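Local coordinates for protein agmatine ureohydrolase (Thermoplasma volcanium GSS1, PDB 3PZL) that probably hydrolyses agmatine to putrescine and urea, as a manganese-dependent member of the arginase family with two metal ions per subunit, at residues K24-Y32 / L79-L87; L68-L79 / K288-K299. All coordinates share one frame; numbering follows the deposited sequence.

Interaction 1 of 2, residues K24-Y32 / L79-L87; sequences KIADAVNGY and LLASGMADL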
loop_
_atom_site.group_PDB
_atom_site.type_symbol
_atom_site.label_atom_id
_atom_site.label_comp_id
_atom_site.label_asym_id
_atom_site.label_seq_id
_atom_site.Cartn_x
_atom_site.Cartn_y
_atom_site.Cartn_z
ATOM N N LYS B 24 2.201 -2.677 -25.593
ATOM C CA LYS B 24 0.807 -2.715 -26.066
ATOM C C LYS B 24 0.043 -4.004 -25.691
ATOM O O LYS B 24 0.536 -4.855 -24.981
ATOM C CB LYS B 24 0.752 -2.493 -27.566
ATOM C CG LYS B 24 1.492 -3.570 -28.367
ATOM C CD LYS B 24 1.158 -3.457 -29.852
ATOM C CE LYS B 24 1.929 -4.508 -30.657
ATOM N NZ LYS B 24 1.604 -4.384 -32.153
ATOM N N ILE B 25 -1.180 -4.129 -26.163
ATOM C CA ILE B 25 -1.917 -5.351 -25.942
ATOM C C ILE B 25 -1.276 -6.495 -26.718
ATOM O O ILE B 25 -1.151 -6.447 -27.942
ATOM C CB ILE B 25 -3.376 -5.177 -26.320
ATOM C CG1 ILE B 25 -4.017 -4.226 -25.307
ATOM C CG2 ILE B 25 -4.065 -6.562 -26.355
ATOM C CD1 ILE B 25 -5.538 -4.213 -25.314
ATOM N N ALA B 26 -0.887 -7.531 -26.002
ATOM C CA ALA B 26 -0.004 -8.531 -26.573
ATOM C C ALA B 26 -0.542 -9.156 -27.847
ATOM O O ALA B 26 0.225 -9.580 -28.694
ATOM C CB ALA B 26 0.317 -9.591 -25.547
ATOM N N ASP B 27 -1.860 -9.201 -27.987
ATOM C CA ASP B 27 -2.465 -9.861 -29.134
ATOM C C ASP B 27 -2.780 -8.877 -30.234
ATOM O O ASP B 27 -3.063 -9.273 -31.366
ATOM C CB ASP B 27 -3.680 -10.718 -28.723
ATOM C CG ASP B 27 -3.307 -11.860 -27.716
ATOM O OD1 ASP B 27 -2.130 -12.312 -27.709
ATOM O OD2 ASP B 27 -4.186 -12.304 -26.928
ATOM N N ALA B 28 -2.713 -7.591 -29.923
ATOM C CA ALA B 28 -2.946 -6.564 -30.944
ATOM C C ALA B 28 -1.790 -6.533 -31.939
ATOM O O ALA B 28 -0.949 -5.623 -31.913
ATOM C CB ALA B 28 -3.135 -5.224 -30.317
ATOM N N VAL B 29 -1.770 -7.537 -32.817
ATOM C CA VAL B 29 -0.656 -7.779 -33.722
ATOM C C VAL B 29 -0.748 -7.022 -35.062
ATOM O O VAL B 29 0.263 -6.733 -35.679
ATOM C CB VAL B 29 -0.453 -9.300 -33.929
ATOM C CG1 VAL B 29 0.480 -9.578 -35.105
ATOM C CG2 VAL B 29 0.167 -9.873 -32.686
ATOM N N ASN B 30 -1.951 -6.683 -35.500
ATOM C CA ASN B 30 -2.124 -6.110 -36.824
ATOM C C ASN B 30 -2.062 -4.601 -36.822
ATOM O O ASN B 30 -2.300 -3.972 -35.794
ATOM C CB ASN B 30 -3.437 -6.568 -37.417
ATOM C CG ASN B 30 -3.750 -7.981 -37.058
ATOM O OD1 ASN B 30 -3.174 -8.922 -37.589
ATOM N ND2 ASN B 30 -4.649 -8.138 -36.125
ATOM N N GLY B 31 -1.719 -4.020 -37.970
ATOM C CA GLY B 31 -1.866 -2.578 -38.172
ATOM C C GLY B 31 -3.340 -2.252 -38.357
ATOM O O GLY B 31 -4.171 -3.170 -38.518
ATOM N N TYR B 32 -3.668 -0.960 -38.337
ATOM C CA TYR B 32 -5.050 -0.527 -38.420
ATOM C C TYR B 32 -5.789 -1.081 -39.631
ATOM O O TYR B 32 -6.882 -1.630 -39.506
ATOM C CB TYR B 32 -5.147 0.989 -38.443
ATOM C CG TYR B 32 -6.571 1.502 -38.656
ATOM C CD1 TYR B 32 -7.546 1.363 -37.656
ATOM C CD2 TYR B 32 -6.943 2.113 -39.852
ATOM C CE1 TYR B 32 -8.837 1.834 -37.842
ATOM C CE2 TYR B 32 -8.234 2.585 -40.048
ATOM C CZ TYR B 32 -9.176 2.443 -39.042
ATOM O OH TYR B 32 -10.462 2.905 -39.225
ATOM N N LEU B 79 -7.252 -15.346 -30.093
ATOM C CA LEU B 79 -7.277 -13.902 -30.249
ATOM C C LEU B 79 -6.179 -13.371 -31.156
ATOM O O LEU B 79 -6.337 -12.326 -31.770
ATOM C CB LEU B 79 -7.229 -13.252 -28.881
ATOM C CG LEU B 79 -8.492 -13.539 -28.077
ATOM C CD1 LEU B 79 -8.243 -13.181 -26.643
ATOM C CD2 LEU B 79 -9.681 -12.751 -28.610
ATOM N N LEU B 80 -5.084 -14.124 -31.246
ATOM C CA LEU B 80 -3.964 -13.803 -32.102
ATOM C C LEU B 80 -4.376 -13.802 -33.559
ATOM O O LEU B 80 -3.788 -13.095 -34.385
ATOM C CB LEU B 80 -2.845 -14.820 -31.888
ATOM C CG LEU B 80 -1.721 -14.354 -30.972
ATOM C CD1 LEU B 80 -0.586 -15.362 -30.949
ATOM C CD2 LEU B 80 -1.231 -12.968 -31.432
ATOM N N ALA B 81 -5.390 -14.599 -33.874
ATOM C CA ALA B 81 -5.902 -14.666 -35.221
ATOM C C ALA B 81 -7.287 -13.998 -35.324
ATOM O O ALA B 81 -8.081 -14.313 -36.215
ATOM C CB ALA B 81 -5.940 -16.111 -35.679
ATOM N N SER B 82 -7.568 -13.066 -34.425
ATOM C CA SER B 82 -8.814 -12.313 -34.498
ATOM C C SER B 82 -8.720 -10.849 -34.986
ATOM O O SER B 82 -9.643 -10.084 -34.816
ATOM C CB SER B 82 -9.504 -12.376 -33.145
ATOM O OG SER B 82 -9.719 -13.727 -32.795
ATOM N N GLY B 83 -7.611 -10.464 -35.605
ATOM C CA GLY B 83 -7.529 -9.150 -36.225
ATOM C C GLY B 83 -7.635 -7.997 -35.238
ATOM O O GLY B 83 -8.476 -7.124 -35.389
HETATM N N MSE B 84 -6.773 -7.995 -34.226
HETATM C CA MSE B 84 -6.715 -6.937 -33.240
HETATM C C MSE B 84 -5.551 -6.018 -33.538
HETATM O O MSE B 84 -4.471 -6.476 -33.938
HETATM C CB MSE B 84 -6.456 -7.532 -31.874
HETATM C CG MSE B 84 -7.657 -7.997 -31.107
HETATM SE SE MSE B 84 -7.067 -8.320 -29.236
HETATM C CE MSE B 84 -6.867 -10.239 -29.353
ATOM N N ALA B 85 -5.773 -4.731 -33.291
ATOM C CA ALA B 85 -4.747 -3.704 -33.368
ATOM C C ALA B 85 -4.813 -2.815 -32.127
ATOM O O ALA B 85 -5.876 -2.674 -31.529
ATOM C CB ALA B 85 -4.948 -2.862 -34.626
ATOM N N ASP B 86 -3.692 -2.214 -31.742
ATOM C CA ASP B 86 -3.674 -1.300 -30.614
ATOM C C ASP B 86 -3.024 -0.022 -31.087
ATOM O O ASP B 86 -1.830 0.004 -31.335
ATOM C CB ASP B 86 -2.870 -1.888 -29.438
ATOM C CG ASP B 86 -3.063 -1.127 -28.100
ATOM O OD1 ASP B 86 -3.709 -0.053 -28.050
ATOM O OD2 ASP B 86 -2.560 -1.626 -27.069
ATOM N N LEU B 87 -3.792 1.050 -31.194
ATOM C CA LEU B 87 -3.217 2.336 -31.612
ATOM C C LEU B 87 -2.351 3.042 -30.552
ATOM O O LEU B 87 -1.551 3.907 -30.914
ATOM C CB LEU B 87 -4.305 3.288 -32.115
ATOM C CG LEU B 87 -5.217 2.712 -33.185
ATOM C CD1 LEU B 87 -6.216 3.761 -33.595
ATOM C CD2 LEU B 87 -4.427 2.210 -34.376
HETATM O O HOH W 1 -5.556 -10.172 -33.080
#

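Interaction 2 of 2, residues L68-L79 / K288-K299; sequences LESYEYSYGIDL and KLLQVFIASREK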
loop_
_atom_site.group_PDB
_atom_site.type_symbol
_atom_site.label_atom_id
_atom_site.label_comp_id
_atom_site.label_asym_id
_atom_site.label_seq_id
_atom_site.Cartn_x
_atom_site.Cartn_y
_atom_site.Cartn_z
ATOM N N LEU B 68 -2.875 -13.005 -19.339
ATOM C CA LEU B 68 -3.942 -13.748 -20.000
ATOM C C LEU B 68 -3.399 -14.590 -21.133
ATOM O O LEU B 68 -2.402 -14.226 -21.761
ATOM C CB LEU B 68 -5.014 -12.786 -20.554
ATOM C CG LEU B 68 -5.728 -11.867 -19.571
ATOM C CD1 LEU B 68 -6.441 -10.784 -20.284
ATOM C CD2 LEU B 68 -6.678 -12.615 -18.643
ATOM N N GLU B 69 -4.070 -15.704 -21.406
ATOM C CA GLU B 69 -3.793 -16.565 -22.555
ATOM C C GLU B 69 -4.284 -15.940 -23.864
ATOM O O GLU B 69 -5.308 -15.233 -23.860
ATOM C CB GLU B 69 -4.494 -17.895 -22.370
ATOM C CG GLU B 69 -3.967 -18.722 -21.212
ATOM C CD GLU B 69 -2.504 -19.157 -21.407
ATOM O OE1 GLU B 69 -1.926 -18.868 -22.494
ATOM O OE2 GLU B 69 -1.931 -19.790 -20.472
ATOM N N SER B 70 -3.584 -16.199 -24.982
ATOM C CA SER B 70 -4.036 -15.680 -26.263
ATOM C C SER B 70 -5.275 -16.443 -26.766
ATOM O O SER B 70 -5.983 -16.007 -27.694
ATOM C CB SER B 70 -2.930 -15.738 -27.300
ATOM O OG SER B 70 -1.721 -15.242 -26.768
ATOM N N TYR B 71 -5.549 -17.587 -26.151
ATOM C CA TYR B 71 -6.665 -18.399 -26.572
ATOM C C TYR B 71 -7.702 -18.418 -25.476
ATOM O O TYR B 71 -7.375 -18.668 -24.304
ATOM C CB TYR B 71 -6.187 -19.814 -26.858
ATOM C CG TYR B 71 -7.283 -20.791 -27.176
ATOM C CD1 TYR B 71 -7.873 -21.560 -26.167
ATOM C CD2 TYR B 71 -7.719 -20.962 -28.484
ATOM C CE1 TYR B 71 -8.881 -22.469 -26.459
ATOM C CE2 TYR B 71 -8.723 -21.861 -28.792
ATOM C CZ TYR B 71 -9.309 -22.620 -27.776
ATOM O OH TYR B 71 -10.305 -23.529 -28.079
ATOM N N GLU B 72 -8.954 -18.161 -25.847
ATOM C CA GLU B 72 -10.017 -18.103 -24.872
ATOM C C GLU B 72 -10.796 -19.412 -24.832
ATOM O O GLU B 72 -11.505 -19.778 -25.768
ATOM C CB GLU B 72 -10.946 -16.910 -25.103
ATOM C CG GLU B 72 -12.233 -17.027 -24.293
ATOM C CD GLU B 72 -12.129 -16.462 -22.911
ATOM O OE1 GLU B 72 -11.317 -15.546 -22.710
ATOM O OE2 GLU B 72 -12.842 -16.907 -22.021
ATOM N N TYR B 73 -10.670 -20.099 -23.710
ATOM C CA TYR B 73 -11.142 -21.471 -23.556
ATOM C C TYR B 73 -12.653 -21.612 -23.759
ATOM O O TYR B 73 -13.123 -22.499 -24.459
ATOM C CB TYR B 73 -10.724 -21.957 -22.166
ATOM C CG TYR B 73 -11.132 -23.349 -21.826
ATOM C CD1 TYR B 73 -11.890 -23.614 -20.681
ATOM C CD2 TYR B 73 -10.739 -24.420 -22.637
ATOM C CE1 TYR B 73 -12.259 -24.924 -20.367
ATOM C CE2 TYR B 73 -11.114 -25.726 -22.335
ATOM C CZ TYR B 73 -11.870 -25.967 -21.214
ATOM O OH TYR B 73 -12.226 -27.267 -20.949
ATOM N N SER B 74 -13.409 -20.711 -23.160
ATOM C CA SER B 74 -14.837 -20.807 -23.150
ATOM C C SER B 74 -15.467 -20.460 -24.492
ATOM O O SER B 74 -16.657 -20.623 -24.685
ATOM C CB SER B 74 -15.383 -19.886 -22.080
ATOM O OG SER B 74 -14.828 -20.233 -20.836
ATOM N N TYR B 75 -14.687 -19.954 -25.424
ATOM C CA TYR B 75 -15.239 -19.610 -26.723
ATOM C C TYR B 75 -14.552 -20.334 -27.874
ATOM O O TYR B 75 -15.061 -20.377 -28.978
ATOM C CB TYR B 75 -15.209 -18.113 -26.896
ATOM C CG TYR B 75 -15.994 -17.390 -25.824
ATOM C CD1 TYR B 75 -17.387 -17.345 -25.855
ATOM C CD2 TYR B 75 -15.345 -16.747 -24.787
ATOM C CE1 TYR B 75 -18.111 -16.684 -24.870
ATOM C CE2 TYR B 75 -16.037 -16.079 -23.803
ATOM C CZ TYR B 75 -17.424 -16.045 -23.848
ATOM O OH TYR B 75 -18.110 -15.375 -22.845
ATOM N N GLY B 76 -13.404 -20.931 -27.585
ATOM C CA GLY B 76 -12.651 -21.652 -28.584
ATOM C C GLY B 76 -12.210 -20.738 -29.692
ATOM O O GLY B 76 -12.334 -21.091 -30.854
ATOM N N ILE B 77 -11.704 -19.568 -29.312
ATOM C CA ILE B 77 -11.276 -18.534 -30.233
ATOM C C ILE B 77 -9.881 -18.087 -29.871
ATOM O O ILE B 77 -9.620 -17.708 -28.719
ATOM C CB ILE B 77 -12.195 -17.322 -30.145
ATOM C CG1 ILE B 77 -13.587 -17.688 -30.680
ATOM C CG2 ILE B 77 -11.581 -16.094 -30.860
ATOM C CD1 ILE B 77 -13.607 -18.014 -32.193
ATOM N N ASP B 78 -8.997 -18.136 -30.869
ATOM C CA ASP B 78 -7.625 -17.654 -30.746
ATOM C C ASP B 78 -7.595 -16.157 -31.089
ATOM O O ASP B 78 -7.873 -15.747 -32.223
ATOM C CB ASP B 78 -6.702 -18.468 -31.664
ATOM C CG ASP B 78 -5.277 -17.939 -31.701
ATOM O OD1 ASP B 78 -4.853 -17.214 -30.767
ATOM O OD2 ASP B 78 -4.569 -18.267 -32.682
ATOM N N LEU B 79 -7.252 -15.346 -30.093
ATOM C CA LEU B 79 -7.277 -13.902 -30.249
ATOM C C LEU B 79 -6.179 -13.371 -31.156
ATOM O O LEU B 79 -6.337 -12.326 -31.770
ATOM C CB LEU B 79 -7.229 -13.252 -28.881
ATOM C CG LEU B 79 -8.492 -13.539 -28.077
ATOM C CD1 LEU B 79 -8.243 -13.181 -26.643
ATOM C CD2 LEU B 79 -9.681 -12.751 -28.610
ATOM N N LYS B 288 -9.956 -9.041 -19.092
ATOM C CA LYS B 288 -10.725 -10.242 -19.372
ATOM C C LYS B 288 -12.051 -9.916 -20.096
ATOM O O LYS B 288 -12.415 -10.518 -21.091
ATOM C CB LYS B 288 -10.976 -10.989 -18.065
ATOM C CG LYS B 288 -11.441 -12.367 -18.224
ATOM C CD LYS B 288 -10.422 -13.163 -19.035
ATOM C CE LYS B 288 -11.107 -14.280 -19.763
ATOM N NZ LYS B 288 -10.094 -15.279 -20.221
ATOM N N LEU B 289 -12.755 -8.913 -19.603
ATOM C CA LEU B 289 -13.969 -8.412 -20.256
ATOM C C LEU B 289 -13.751 -8.017 -21.716
ATOM O O LEU B 289 -14.653 -8.135 -22.539
ATOM C CB LEU B 289 -14.528 -7.228 -19.478
ATOM C CG LEU B 289 -15.274 -7.589 -18.191
ATOM C CD1 LEU B 289 -15.658 -6.298 -17.487
ATOM C CD2 LEU B 289 -16.503 -8.491 -18.441
ATOM N N LEU B 290 -12.549 -7.559 -22.045
ATOM C CA LEU B 290 -12.246 -7.194 -23.430
ATOM C C LEU B 290 -11.993 -8.445 -24.264
ATOM O O LEU B 290 -12.289 -8.467 -25.444
ATOM C CB LEU B 290 -11.038 -6.243 -23.478
ATOM C CG LEU B 290 -10.153 -6.270 -24.710
ATOM C CD1 LEU B 290 -10.893 -5.576 -25.807
ATOM C CD2 LEU B 290 -8.862 -5.573 -24.390
ATOM N N GLN B 291 -11.435 -9.479 -23.647
ATOM C CA GLN B 291 -11.240 -10.728 -24.345
ATOM C C GLN B 291 -12.595 -11.305 -24.644
ATOM O O GLN B 291 -12.862 -11.750 -25.763
ATOM C CB GLN B 291 -10.453 -11.721 -23.495
ATOM C CG GLN B 291 -8.961 -11.492 -23.492
ATOM C CD GLN B 291 -8.193 -12.747 -23.142
ATOM O OE1 GLN B 291 -8.601 -13.545 -22.272
ATOM N NE2 GLN B 291 -7.071 -12.939 -23.822
ATOM N N VAL B 292 -13.460 -11.276 -23.635
ATOM C CA VAL B 292 -14.791 -11.839 -23.741
ATOM C C VAL B 292 -15.609 -11.205 -24.876
ATOM O O VAL B 292 -16.326 -11.895 -25.597
ATOM C CB VAL B 292 -15.530 -11.746 -22.387
ATOM C CG1 VAL B 292 -17.045 -11.825 -22.554
ATOM C CG2 VAL B 292 -15.058 -12.827 -21.488
ATOM N N PHE B 293 -15.516 -9.898 -25.036
ATOM C CA PHE B 293 -16.232 -9.258 -26.111
ATOM C C PHE B 293 -15.765 -9.749 -27.473
ATOM O O PHE B 293 -16.583 -10.189 -28.292
ATOM C CB PHE B 293 -16.067 -7.764 -26.026
ATOM C CG PHE B 293 -16.586 -7.044 -27.205
ATOM C CD1 PHE B 293 -17.898 -6.629 -27.251
ATOM C CD2 PHE B 293 -15.773 -6.773 -28.275
ATOM C CE1 PHE B 293 -18.378 -5.931 -28.341
ATOM C CE2 PHE B 293 -16.259 -6.088 -29.376
ATOM C CZ PHE B 293 -17.553 -5.657 -29.403
ATOM N N ILE B 294 -14.461 -9.684 -27.722
ATOM C CA ILE B 294 -13.920 -10.090 -29.006
ATOM C C ILE B 294 -14.199 -11.575 -29.255
ATOM O O ILE B 294 -14.752 -11.928 -30.295
ATOM C CB ILE B 294 -12.384 -9.747 -29.131
ATOM C CG1 ILE B 294 -12.164 -8.238 -29.128
ATOM C CG2 ILE B 294 -11.779 -10.325 -30.366
ATOM C CD1 ILE B 294 -10.738 -7.865 -29.041
ATOM N N ALA B 295 -13.836 -12.422 -28.292
ATOM C CA ALA B 295 -13.939 -13.863 -28.451
ATOM C C ALA B 295 -15.364 -14.302 -28.717
ATOM O O ALA B 295 -15.612 -15.048 -29.650
ATOM C CB ALA B 295 -13.330 -14.629 -27.242
ATOM N N SER B 296 -16.306 -13.856 -27.906
ATOM C CA SER B 296 -17.678 -14.323 -28.079
ATOM C C SER B 296 -18.277 -13.822 -29.388
ATOM O O SER B 296 -19.153 -14.469 -29.973
ATOM C CB SER B 296 -18.564 -13.898 -26.925
ATOM O OG SER B 296 -18.736 -12.506 -26.965
ATOM N N ARG B 297 -17.817 -12.667 -29.849
ATOM C CA ARG B 297 -18.249 -12.172 -31.147
ATOM C C ARG B 297 -17.675 -13.007 -32.292
ATOM O O ARG B 297 -18.374 -13.275 -33.271
ATOM C CB ARG B 297 -17.860 -10.704 -31.327
ATOM C CG ARG B 297 -18.427 -10.086 -32.565
ATOM C CD ARG B 297 -18.333 -8.579 -32.503
ATOM N NE ARG B 297 -19.123 -7.936 -33.557
ATOM C CZ ARG B 297 -18.701 -7.792 -34.804
ATOM N NH1 ARG B 297 -17.498 -8.232 -35.131
ATOM N NH2 ARG B 297 -19.463 -7.197 -35.714
ATOM N N GLU B 298 -16.415 -13.420 -32.166
ATOM C CA GLU B 298 -15.789 -14.242 -33.176
ATOM C C GLU B 298 -16.441 -15.599 -33.227
ATOM O O GLU B 298 -16.540 -16.190 -34.312
ATOM C CB GLU B 298 -14.276 -14.389 -32.936
ATOM C CG GLU B 298 -13.440 -13.147 -33.283
ATOM C CD GLU B 298 -13.556 -12.729 -34.744
ATOM O OE1 GLU B 298 -13.188 -13.512 -35.622
ATOM O OE2 GLU B 298 -13.991 -11.606 -35.025
ATOM N N LYS B 299 -16.875 -16.093 -32.061
ATOM C CA LYS B 299 -17.594 -17.381 -31.960
ATOM C C LYS B 299 -18.880 -17.328 -32.754
ATOM O O LYS B 299 -19.278 -18.319 -33.345
ATOM C CB LYS B 299 -17.937 -17.732 -30.519
ATOM C CG LYS B 299 -18.408 -19.161 -30.303
ATOM C CD LYS B 299 -19.326 -19.262 -29.058
ATOM C CE LYS B 299 -19.142 -20.580 -28.268
ATOM N NZ LYS B 299 -19.783 -21.736 -28.920
#

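Interaction 1 of 2, residues K24-Y32 / L79-L87
Ala28 lays its methyl against strand 84-87, with Ala28 CB 3.5 Å from Asp86 CB and 4.3 Å from Met84 CB. Met84 is a selenomethionine. Its chain bends at the last torsion (chi3 -99°), which turns CE in beside Asp27 CB. Farther out, Val29 CG2 meets Leu80 CD2 at 3.6 Å. Backbone and side-chain groups both make the polar contacts. Asn30 N donates to Met84 O over 3.0 Å. Asn30 ND2 adds a weak and doubtful bond to the same oxygen. A water bridges the segments, giving protons to Asp27 O and Leu79 O and accepting one from Met84 N at 2.7 Å. At the far edge Asp86 has CG anti to its backbone N (chi1 -167°). OD2 then takes the N-H of Ile25 on its anti lone pair, 3.0 Å from Ile25 N, and also pairs with Arg62. Asp27 OD2 is hydrogen-bonded to Tyr65 OH. The 24-32 loop thus lies along the outermost strand, 84-90, of the chain's parallel sheet. Strand 37-42 flanks that strand within the sheet. Helices 57-65 and 281-303 both pack on Ile25, Leu79 and Met84.

Interaction 2 of 2, residues L68-L79 / K288-K299
Tyr75 lies against helix 288-299 and holds its ring over Ser296. Ser296 CB sits over one ring face, 3.5 Å from Tyr75 CE1. Ser74 CB lies on the opposite face, near the rim. Lys299 CD comes to the ring edge, close to its plane, while Ala295 CB and Val292 CG2 approach obliquely. Ala295 is the common floor: its CB is 3.8 Å from Tyr75 CD2, 3.9 Å from Glu72 CB and 4.1 Å from Ile77 CB. Beyond it, Ile77 CD1 rests on Glu298 CB, and Leu79 CD2 meets Ile294 CG2 at 3.7 Å.

The polar contacts lie toward the start of the helical segment. Gln291 extends beyond CG, and its NE2 donates to Glu69 O over 2.9 Å. That bond is nearly straight (163° at the hydrogen) and lies in the amide plane. Lys288 bends at chi2 (58°), and its NZ forms a salt bridge with Glu72 OE1 at 2.8 Å, on the syn side and 27° out of the carboxylate plane. NZ also donates to Gln291 OE1, which helps fix the rotation of the amide.

The hairpin of strands 71-72 and 77-78 presents Glu72, Tyr75 and Ile77. Its turn carries a G1 beta bulge, with Gly76 and Ile77 both facing Glu72. Tyr65 also bonds to Gln291 NE2, and Arg255 and Glu259 of helix 251-261 pack on Tyr75. Lys288 NZ, shared between Glu72 OE1 and Gln291 OE1, probably offsets the cost of burying these polar groups inside an otherwise largely apolar contact.

In the fold
The two interactions share Leu79, where the hairpin of interaction 2 runs on toward strand 84-90 of interaction 1. Their segments alternate along the chain, and their centres are about 13 Å apart. They also touch directly. Asp27 OD1 lies 3.1 Å from Ser70 OG, a probable hydrogen bond. Met84 SE packs on Ile294 CD1 at 3.7 Å, and Ile25 CD1 on Leu290 CD2 at the same distance. Helix 281-303 is thus common ground for the hairpin and the sheet edge. Both contacts lie away from the two-manganese centre formed by His124, Asp144, His146, Asp148, Asp229 and Asp231. Both reach subunit neighbours: Lys24 packs on Leu22 of the second subunit, and Glu69 pairs with Arg150 of the third.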